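Local structure of cellulose-binding protein (Saccharophagus degradans, 2YHG) at residues Tyr78-Leu83 / Ser108-Gly113; Tyr204-Ser209 / Gly286-Tyr291. The protein probably binds polysaccharide and may hydrolyse glycosidic bonds, this chain being its C-terminal part with a nucleoside hydrolase-like domain and a smaller β-rich domain. All blocks are in the same frame, centred on the assembly; numbering follows the deposited sequence.

Contact 1. Residues Tyr78-Leu83 / Ser108-Gly113; sequences YVDRIL and SINVMG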
loop_
_atom_site.group_PDB
_atom_site.type_symbol
_atom_site.label_atom_id
_atom_site.label_comp_id
_atom_site.label_asym_id
_atom_site.label_seq_id
_atom_site.Cartn_x
_atom_site.Cartn_y
_atom_site.Cartn_z
ATOM N N TYR A 78 21.240 -7.227 -1.602
ATOM C CA TYR A 78 20.001 -7.657 -2.266
ATOM C C TYR A 78 19.334 -6.507 -3.029
ATOM O O TYR A 78 18.955 -6.632 -4.184
ATOM C CB TYR A 78 18.981 -8.212 -1.274
ATOM C CG TYR A 78 19.225 -9.624 -0.821
ATOM C CD1 TYR A 78 18.814 -10.690 -1.580
ATOM C CD2 TYR A 78 19.844 -9.876 0.395
ATOM C CE1 TYR A 78 19.037 -12.026 -1.120
ATOM C CE2 TYR A 78 20.077 -11.162 0.849
ATOM C CZ TYR A 78 19.678 -12.212 0.107
ATOM O OH TYR A 78 19.907 -13.489 0.586
ATOM N N VAL A 79 19.185 -5.381 -2.354
ATOM C CA VAL A 79 18.572 -4.226 -2.963
ATOM C C VAL A 79 19.445 -3.694 -4.111
ATOM O O VAL A 79 18.921 -3.338 -5.165
ATOM C CB VAL A 79 18.233 -3.146 -1.944
ATOM C CG1 VAL A 79 17.772 -1.848 -2.626
ATOM C CG2 VAL A 79 17.176 -3.649 -0.966
ATOM N N ASP A 80 20.763 -3.690 -3.927
ATOM C CA ASP A 80 21.644 -3.208 -4.983
ATOM C C ASP A 80 21.382 -3.983 -6.269
ATOM O O ASP A 80 21.378 -3.425 -7.362
ATOM C CB ASP A 80 23.111 -3.441 -4.584
ATOM C CG ASP A 80 23.572 -2.674 -3.361
ATOM O OD1 ASP A 80 22.895 -1.747 -2.875
ATOM O OD2 ASP A 80 24.681 -3.035 -2.897
ATOM N N ARG A 81 21.285 -5.311 -6.153
ATOM C CA ARG A 81 21.095 -6.192 -7.293
ATOM C C ARG A 81 19.769 -5.907 -7.997
ATOM O O ARG A 81 19.683 -5.841 -9.229
ATOM C CB ARG A 81 21.169 -7.643 -6.795
ATOM C CG ARG A 81 21.000 -8.716 -7.840
ATOM C CD ARG A 81 21.601 -10.035 -7.367
ATOM N NE ARG A 81 21.224 -11.118 -8.247
ATOM C CZ ARG A 81 20.043 -11.703 -8.219
ATOM N NH1 ARG A 81 19.147 -11.363 -7.298
ATOM N NH2 ARG A 81 19.767 -12.638 -9.119
ATOM N N ILE A 82 18.714 -5.714 -7.223
ATOM C CA ILE A 82 17.409 -5.434 -7.772
ATOM C C ILE A 82 17.398 -4.041 -8.436
ATOM O O ILE A 82 16.821 -3.902 -9.516
ATOM C CB ILE A 82 16.320 -5.601 -6.706
ATOM C CG1 ILE A 82 16.165 -7.080 -6.328
ATOM C CG2 ILE A 82 15.005 -5.006 -7.180
ATOM C CD1 ILE A 82 15.431 -7.349 -5.062
ATOM N N LEU A 83 18.027 -3.049 -7.831
ATOM C CA LEU A 83 18.110 -1.724 -8.437
ATOM C C LEU A 83 18.961 -1.705 -9.697
ATOM O O LEU A 83 18.666 -0.940 -10.613
ATOM C CB LEU A 83 18.588 -0.693 -7.431
ATOM C CG LEU A 83 17.613 -0.343 -6.303
ATOM C CD1 LEU A 83 18.207 0.756 -5.435
ATOM C CD2 LEU A 83 16.265 0.077 -6.842
ATOM N N SER A 108 19.964 6.660 -4.183
ATOM C CA SER A 108 20.175 7.582 -3.086
ATOM C C SER A 108 19.368 7.278 -1.823
ATOM O O SER A 108 19.712 7.744 -0.766
ATOM C CB SER A 108 19.907 9.022 -3.535
ATOM O OG SER A 108 18.544 9.354 -3.562
ATOM N N ILE A 109 18.290 6.517 -1.976
ATOM C CA ILE A 109 17.396 6.167 -0.868
ATOM C C ILE A 109 17.487 4.676 -0.489
ATOM O O ILE A 109 16.704 4.203 0.333
ATOM C CB ILE A 109 15.944 6.593 -1.140
ATOM C CG1 ILE A 109 15.362 5.894 -2.366
ATOM C CG2 ILE A 109 15.866 8.102 -1.270
ATOM C CD1 ILE A 109 13.837 5.907 -2.446
ATOM N N ASN A 110 18.502 3.999 -1.021
ATOM C CA ASN A 110 18.842 2.616 -0.715
ATOM C C ASN A 110 19.871 2.642 0.389
ATOM O O ASN A 110 21.078 2.837 0.130
ATOM C CB ASN A 110 19.393 1.990 -2.001
ATOM C CG ASN A 110 20.050 0.650 -1.787
ATOM O OD1 ASN A 110 19.892 0.018 -0.737
ATOM N ND2 ASN A 110 20.823 0.212 -2.780
ATOM N N VAL A 111 19.436 2.420 1.630
ATOM C CA VAL A 111 20.279 2.614 2.793
ATOM C C VAL A 111 20.055 1.526 3.833
ATOM O O VAL A 111 19.015 0.852 3.805
ATOM C CB VAL A 111 20.095 4.022 3.436
ATOM C CG1 VAL A 111 20.352 5.144 2.408
ATOM C CG2 VAL A 111 18.700 4.183 4.072
ATOM N N MET A 112 20.992 1.420 4.769
ATOM C CA MET A 112 20.864 0.537 5.896
ATOM C C MET A 112 20.040 1.151 7.006
ATOM O O MET A 112 20.253 2.300 7.379
ATOM C CB MET A 112 22.231 0.194 6.444
ATOM C CG MET A 112 23.102 -0.623 5.512
ATOM S SD MET A 112 22.481 -2.257 5.102
ATOM C CE MET A 112 22.523 -3.068 6.683
ATOM N N GLY A 113 19.186 0.347 7.606
ATOM C CA GLY A 113 18.500 0.640 8.849
ATOM C C GLY A 113 19.185 -0.022 10.017
ATOM O O GLY A 113 20.402 -0.209 10.029
#
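Asn110 at the start of strand 110-112 reaches across to helix 77-93 and meets three of its side chains, Val79, Asp80 and Leu83. The polar part is one hydrogen bond: Asn110 ND2 donates to Asp80 OD1 at 2.9 Å, with an N-H...O angle of 151°. The oxygen is approached nearly along its C-O axis and lies close to the amide plane, while carboxylate and amide are turned 64° from each other and the two side chains cross at about a right angle. Thr76 OG1, the stronger partner of Asp80 OD1, helps to position this oxygen, which in turn receives the amide N-H and favours this rotation of the amide. The rest is van der Waals packing of methyls on the Asn110 side chain. Val79 meets the amide head-on, its CG1 within 3.4 Å of Asn110 OD1 and 3.5 Å of Asn110 CG. With CG1 anti to the backbone N (chi1 172°), this methyl is the branch of Val79 nearest the amide. Leu83, one turn further on, runs alongside Asn110 the other way, its CD1 3.8 Å from both CB and ND2 of Asn110. The axes of 78-83 and strand 110-112 run antiparallel, 9.4 Å apart at closest approach, within a beta-alpha-beta crossover of the nucleoside hydrolase-like domain: strand 58-64, helix 77-93, then strand 110-112, parallel to and hydrogen-bonded with 58-64. Val79 also packs on Ile62 and Thr64 of strand 58-64, Leu83 on helix 103-108, and Ile82 on helix 42-52.

Contact 2. Residues Tyr204-Ser209 / Gly286-Tyr291; sequences YIRARS and GEDAVY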
loop_
_atom_site.group_PDB
_atom_site.type_symbol
_atom_site.label_atom_id
_atom_site.label_comp_id
_atom_site.label_asym_id
_atom_site.label_seq_id
_atom_site.Cartn_x
_atom_site.Cartn_y
_atom_site.Cartn_z
ATOM N N TYR A 204 -1.441 2.806 13.241
ATOM C CA TYR A 204 -0.588 1.608 13.244
ATOM C C TYR A 204 -1.449 0.409 12.851
ATOM O O TYR A 204 -2.407 0.085 13.545
ATOM C CB TYR A 204 0.036 1.396 14.633
ATOM C CG TYR A 204 1.076 0.331 14.683
ATOM C CD1 TYR A 204 0.754 -1.005 14.505
ATOM C CD2 TYR A 204 2.396 0.647 14.913
ATOM C CE1 TYR A 204 1.736 -1.979 14.510
ATOM C CE2 TYR A 204 3.378 -0.318 14.910
ATOM C CZ TYR A 204 3.055 -1.630 14.712
ATOM O OH TYR A 204 4.059 -2.567 14.737
ATOM N N ILE A 205 -1.093 -0.204 11.736
ATOM C CA ILE A 205 -1.700 -1.433 11.251
ATOM C C ILE A 205 -0.741 -2.585 11.445
ATOM O O ILE A 205 0.425 -2.486 11.051
ATOM C CB ILE A 205 -1.996 -1.311 9.719
ATOM C CG1 ILE A 205 -3.052 -0.248 9.443
ATOM C CG2 ILE A 205 -2.370 -2.672 9.138
ATOM C CD1 ILE A 205 -3.139 0.151 7.997
ATOM N N ARG A 206 -1.190 -3.678 12.068
ATOM C CA ARG A 206 -0.485 -4.961 12.046
ATOM C C ARG A 206 -1.341 -5.914 11.229
ATOM O O ARG A 206 -2.330 -6.454 11.730
ATOM C CB ARG A 206 -0.159 -5.507 13.438
ATOM C CG ARG A 206 0.556 -6.831 13.433
ATOM C CD ARG A 206 1.087 -7.277 14.791
ATOM N NE ARG A 206 2.284 -6.535 15.147
ATOM C CZ ARG A 206 2.964 -6.701 16.278
ATOM N NH1 ARG A 206 2.468 -7.423 17.270
ATOM N NH2 ARG A 206 4.159 -6.133 16.426
ATOM N N ALA A 207 -1.003 -6.054 9.959
ATOM C CA ALA A 207 -1.779 -6.863 9.032
ATOM C C ALA A 207 -1.389 -8.317 9.158
ATOM O O ALA A 207 -0.193 -8.646 9.152
ATOM C CB ALA A 207 -1.548 -6.394 7.610
ATOM N N ARG A 208 -2.368 -9.192 9.235
ATOM C CA ARG A 208 -2.089 -10.609 9.383
ATOM C C ARG A 208 -2.692 -11.482 8.314
ATOM O O ARG A 208 -2.245 -12.622 8.114
ATOM C CB ARG A 208 -2.544 -11.087 10.738
ATOM C CG ARG A 208 -1.900 -10.346 11.896
ATOM C CD ARG A 208 -2.434 -10.885 13.238
ATOM N NE ARG A 208 -3.830 -10.517 13.401
ATOM C CZ ARG A 208 -4.668 -11.174 14.206
ATOM N NH1 ARG A 208 -4.237 -12.183 14.968
ATOM N NH2 ARG A 208 -5.954 -10.858 14.186
ATOM N N SER A 209 -3.702 -10.998 7.607
ATOM C CA SER A 209 -4.405 -11.837 6.642
ATOM C C SER A 209 -3.867 -11.585 5.239
ATOM O O SER A 209 -4.576 -11.069 4.345
ATOM C CB SER A 209 -5.918 -11.607 6.704
ATOM O OG SER A 209 -6.484 -12.058 7.923
ATOM N N GLY A 286 6.100 -14.439 23.117
ATOM C CA GLY A 286 6.279 -13.963 24.486
ATOM C C GLY A 286 6.649 -12.492 24.584
ATOM O O GLY A 286 6.582 -11.934 25.677
ATOM N N GLU A 287 7.122 -11.873 23.495
ATOM C CA GLU A 287 7.659 -10.517 23.557
ATOM C C GLU A 287 6.567 -9.464 23.553
ATOM O O GLU A 287 6.754 -8.408 24.153
ATOM C CB GLU A 287 8.625 -10.281 22.426
ATOM C CG GLU A 287 9.857 -11.171 22.490
ATOM C CD GLU A 287 10.802 -10.994 21.349
ATOM O OE1 GLU A 287 10.727 -9.986 20.617
ATOM O OE2 GLU A 287 11.669 -11.876 21.167
ATOM N N ASP A 288 5.463 -9.692 22.852
ATOM C CA ASP A 288 4.411 -8.681 22.801
ATOM C C ASP A 288 3.767 -8.467 24.182
ATOM O O ASP A 288 3.357 -7.344 24.493
ATOM C CB ASP A 288 3.263 -9.126 21.878
ATOM C CG ASP A 288 3.582 -9.113 20.373
ATOM O OD1 ASP A 288 3.825 -8.028 19.810
ATOM O OD2 ASP A 288 3.507 -10.211 19.779
ATOM N N ALA A 289 3.619 -9.527 24.962
ATOM C CA ALA A 289 2.771 -9.502 26.132
ATOM C C ALA A 289 3.229 -8.485 27.163
ATOM O O ALA A 289 2.403 -7.988 27.956
ATOM C CB ALA A 289 2.685 -10.887 26.774
ATOM N N VAL A 290 4.518 -8.177 27.203
ATOM C CA VAL A 290 5.010 -7.220 28.184
ATOM C C VAL A 290 4.441 -5.820 27.952
ATOM O O VAL A 290 4.441 -5.012 28.883
ATOM C CB VAL A 290 6.538 -7.187 28.264
ATOM C CG1 VAL A 290 7.088 -8.575 28.556
ATOM C CG2 VAL A 290 7.158 -6.537 27.015
ATOM N N TYR A 291 3.940 -5.553 26.744
ATOM C CA TYR A 291 3.356 -4.282 26.394
ATOM C C TYR A 291 1.861 -4.215 26.637
ATOM O O TYR A 291 1.241 -3.191 26.389
ATOM C CB TYR A 291 3.650 -3.973 24.928
ATOM C CG TYR A 291 5.118 -3.804 24.655
ATOM C CD1 TYR A 291 5.775 -2.672 25.056
ATOM C CD2 TYR A 291 5.852 -4.804 24.045
ATOM C CE1 TYR A 291 7.140 -2.524 24.840
ATOM C CE2 TYR A 291 7.219 -4.670 23.819
ATOM C CZ TYR A 291 7.849 -3.516 24.235
ATOM O OH TYR A 291 9.206 -3.341 24.063
#
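Arg206 on strand 203-207 joins Asp288 of the loop between strands 273-276 and 295-298 by a buried salt bridge, the single point where the two segments touch. Two residues earlier, Tyr204 hydrogen-bonds through OH to Asp184 OD2, the same carboxylate oxygen that forms a salt bridge with Arg206 NE. Arg206 itself extends from the strand with CG anti to the backbone N, then bends at chi3 (-76°), which sets the guanidinium edge toward the loop. Its NH1 donates to Asp288 OD1 at 2.9 Å along an almost straight line, the N-H...O angle being 170°. The oxygen lies in the guanidinium plane, but NH1 meets it from above the carboxylate plane, and the two flat groups are 62° apart. The bridge is single-pronged: of the two carboxylate oxygens OD1 alone bonds NH1, Asp288 OD2 lying 3.9 Å from Arg206 NH1. Thr193 OG1 bonds both Asp288 OD1, as its stronger partner, and Arg206 NH2, while Val278 O adds to NH1 and Gly280 N holds Asp288 OD2. The result is a buried, networked salt bridge, Asp184-Arg206-Asp288, pinning a later loop to the nucleoside hydrolase-like domain at the last of its six parallel strands, which is bonded to 180-185 on one flank and by backbone hydrogen bonds of Tyr204 and Arg206 to Tyr297 of strand 295-298, with helix 190-198 supplying Thr193.

In the fold
Starting from the N terminus, the chain lays down strands 30-35 and 58-64 before helix 77-93; contact 1 then closes a loop of 24 intervening residues, 15 of them helical, when strand 110-112 joins the sheet. Strands 146-150, 180-185 and 203-207 follow on the far side of strand 30-35. Contact 2 closes a longer loop, with 76 residues between its segments, bringing the segment 286-291 back to strand 203-207. The two loops lie in series, neither nesting nor crossing. They serve opposite outermost strands of one six-stranded parallel sheet, their centres 27 Å apart: contact 1 ties one to a covering helix, contact 2 ties the other to a later loop.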